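Local coordinates for D-methionine-binding lipoprotein MetQ (Escherichia coli, PDB 4YAH) that binds methionine as the substrate-binding lipoprotein of an ATP-driven D-methionine permease, at residues Y69-P72 / N73-L76. Numbering follows the deposited sequence.
Sequences YVLP and NEAL. With MET (methionine), chain B.
Leu71 and Ala75 are joined by a backbone bond in this first turn of helix 71-78, where Ala75 N donates to Leu71 O over 2.9 Å, and Leu76 N to Pro72 O over 3.1 Å. One residue earlier the turn is looser: Val70 O receives Asn73 N and Glu74 N through two weak bonds. Glu74 reaches back along this opening turn. With CG anti to its carbonyl carbon (chi1 -63°) and the chain extended beyond it, the carboxylate lies against two aliphatic neighbours, one oxygen to each: OE1 rests 3.5 Å from Leu71 CD2, and OE2, 3.7 Å from Val70 CG1, forms a salt bridge with Arg99. The Val70 and Glu74 side chains run alongside each other, whereas that of Leu71 slants across. Just before the helix, Tyr69 turns the other way, and the loop presents it to the methionine site in the cleft between the two lobes of this periplasmic-binding-protein fold. The terminal methyl of the bound methionine, CE, sits over the centre of one face of its ring, 3.5 Å above the plane, a CH-pi contact, while Tyr69 OH lies 3.3 Å from the ligand CA and is hydrogen-bonded to Thr204, itself a ligand-binding residue. Were Tyr69 replaced by an alanine, the methionine methyl would probably lose the ring face it lies on, and Thr204 its phenolic partner. Buried Asn73 has its amide satisfied on both sides, ND2 by Gln95 and Gln87 and OD1 by Asn84. Asp68 OD2 accepts the backbone N-H groups of Val70 and Leu71. Helix 71-78 is the connecting helix of a beta-alpha-beta crossover between the parallel strands 60-66 and 83-88, Leu71, Pro72 and Ala75 packing on Phe66, Pro72 and Asn73 on Phe86, and Asn73 and Leu76 on Leu103 of strand 103-111.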
ATOM      1  N   TYR A  69      -3.057  -7.858  -3.883  1.00 16.21           N
ATOM      2  CA  TYR A  69      -1.643  -7.679  -3.634  1.00 16.98           C
ATOM      3  C   TYR A  69      -0.815  -8.934  -3.918  1.00 22.12           C
ATOM      4  O   TYR A  69       0.402  -8.929  -3.715  1.00 20.13           O
ATOM      5  CB  TYR A  69      -1.442  -7.268  -2.181  1.00 19.65           C
ATOM      6  CG  TYR A  69      -1.768  -5.829  -1.823  1.00 18.50           C
ATOM      7  CD1 TYR A  69      -1.807  -4.829  -2.774  1.00 16.91           C
ATOM      8  CD2 TYR A  69      -1.960  -5.472  -0.500  1.00 16.20           C
ATOM      9  CE1 TYR A  69      -2.032  -3.519  -2.420  1.00 15.01           C
ATOM     10  CE2 TYR A  69      -2.189  -4.171  -0.137  1.00 17.77           C
ATOM     11  CZ  TYR A  69      -2.221  -3.204  -1.079  1.00 16.76           C
ATOM     12  OH  TYR A  69      -2.453  -1.915  -0.672  1.00 20.63           O
ATOM     13  N   VAL A  70      -1.464  -9.998  -4.380  1.00 17.31           N
ATOM     14  CA  VAL A  70      -0.773 -11.265  -4.633  1.00 21.61           C
ATOM     15  C   VAL A  70      -0.496 -11.466  -6.125  1.00 22.18           C
ATOM     16  O   VAL A  70       0.646 -11.724  -6.538  1.00 23.07           O
ATOM     17  CB  VAL A  70      -1.605 -12.437  -4.077  1.00 25.10           C
ATOM     18  CG1 VAL A  70      -0.951 -13.795  -4.395  1.00 29.71           C
ATOM     19  CG2 VAL A  70      -1.780 -12.258  -2.557  1.00 30.70           C
ATOM     20  N   LEU A  71      -1.525 -11.318  -6.945  1.00 20.27           N
ATOM     21  CA  LEU A  71      -1.362 -11.595  -8.374  1.00 19.59           C
ATOM     22  C   LEU A  71      -0.339 -10.705  -9.095  1.00 20.59           C
ATOM     23  O   LEU A  71       0.280 -11.151 -10.060  1.00 21.33           O
ATOM     24  CB  LEU A  71      -2.708 -11.485  -9.089  1.00 21.69           C
ATOM     25  CG  LEU A  71      -3.770 -12.475  -8.608  1.00 26.59           C
ATOM     26  CD1 LEU A  71      -5.083 -12.292  -9.396  1.00 30.84           C
ATOM     27  CD2 LEU A  71      -3.269 -13.896  -8.715  1.00 29.81           C
ATOM     28  N   PRO A  72      -0.154  -9.446  -8.659  1.00 19.07           N
ATOM     29  CA  PRO A  72       0.836  -8.674  -9.429  1.00 19.07           C
ATOM     30  C   PRO A  72       2.264  -9.228  -9.369  1.00 19.59           C
ATOM     31  O   PRO A  72       3.000  -9.139 -10.366  1.00 18.43           O
ATOM     32  CB  PRO A  72       0.772  -7.287  -8.792  1.00 22.08           C
ATOM     33  CG  PRO A  72      -0.611  -7.213  -8.187  1.00 19.75           C
ATOM     34  CD  PRO A  72      -0.917  -8.597  -7.724  1.00 20.66           C
ATOM     35  N   ASN A  73       2.671  -9.792  -8.233  1.00 16.38           N
ATOM     36  CA  ASN A  73       4.000 -10.380  -8.159  1.00 17.40           C
ATOM     37  C   ASN A  73       4.062 -11.725  -8.898  1.00 19.05           C
ATOM     38  O   ASN A  73       5.091 -12.049  -9.492  1.00 19.94           O
ATOM     39  CB  ASN A  73       4.449 -10.534  -6.706  1.00 20.17           C
ATOM     40  CG  ASN A  73       5.020  -9.261  -6.146  1.00 17.26           C
ATOM     41  OD1 ASN A  73       5.441  -8.364  -6.885  1.00 17.27           O
ATOM     42  ND2 ASN A  73       5.054  -9.169  -4.828  1.00 17.24           N
ATOM     43  N   GLU A  74       2.971 -12.491  -8.879  1.00 20.95           N
ATOM     44  CA  GLU A  74       2.894 -13.730  -9.672  1.00 18.79           C
ATOM     45  C   GLU A  74       3.056 -13.427 -11.154  1.00 20.42           C
ATOM     46  O   GLU A  74       3.815 -14.098 -11.865  1.00 22.02           O
ATOM     47  CB  GLU A  74       1.560 -14.452  -9.447  1.00 24.45           C
ATOM     48  CG  GLU A  74       1.336 -14.924  -8.017  1.00 29.57           C
ATOM     49  CD  GLU A  74       0.164 -15.898  -7.881  1.00 36.69           C
ATOM     50  OE1 GLU A  74      -0.540 -16.147  -8.891  1.00 38.44           O
ATOM     51  OE2 GLU A  74      -0.042 -16.422  -6.761  1.00 31.75           O
ATOM     52  N   ALA A  75       2.348 -12.402 -11.608  1.00 21.12           N
ATOM     53  CA  ALA A  75       2.363 -12.006 -13.007  1.00 19.57           C
ATOM     54  C   ALA A  75       3.767 -11.591 -13.420  1.00 21.49           C
ATOM     55  O   ALA A  75       4.249 -11.939 -14.486  1.00 20.94           O
ATOM     56  CB  ALA A  75       1.378 -10.874 -13.233  1.00 23.46           C
ATOM     57  N   LEU A  76       4.417 -10.829 -12.562  1.00 16.02           N
ATOM     58  CA  LEU A  76       5.775 -10.374 -12.824  1.00 17.18           C
ATOM     59  C   LEU A  76       6.747 -11.543 -12.886  1.00 20.73           C
ATOM     60  O   LEU A  76       7.547 -11.633 -13.806  1.00 22.97           O
ATOM     61  CB  LEU A  76       6.208  -9.386 -11.741  1.00 17.94           C
ATOM     62  CG  LEU A  76       7.634  -8.868 -11.824  1.00 18.10           C
ATOM     63  CD1 LEU A  76       7.902  -8.211 -13.168  1.00 16.34           C
ATOM     64  CD2 LEU A  76       7.912  -7.905 -10.683  1.00 20.16           C
TER
HETATM   65  N   MET B 301       0.061   1.005  -1.322  1.00 16.33           N
HETATM   66  CA  MET B 301       0.132   0.117  -0.161  1.00 16.55           C
HETATM   67  C   MET B 301       0.557   0.913   1.050  1.00 17.10           C
HETATM   68  O   MET B 301       1.549   1.644   0.955  1.00 17.75           O
HETATM   69  CB  MET B 301       1.121  -1.026  -0.407  1.00 18.12           C
HETATM   70  CG  MET B 301       1.121  -2.101   0.668  1.00 15.74           C
HETATM   71  SD  MET B 301       2.299  -3.437   0.372  1.00 15.65           S
HETATM   72  CE  MET B 301       1.465  -4.320  -0.946  1.00 16.05           C
HETATM   73  OXT MET B 301      -0.070   0.807   2.123  1.00 18.27           O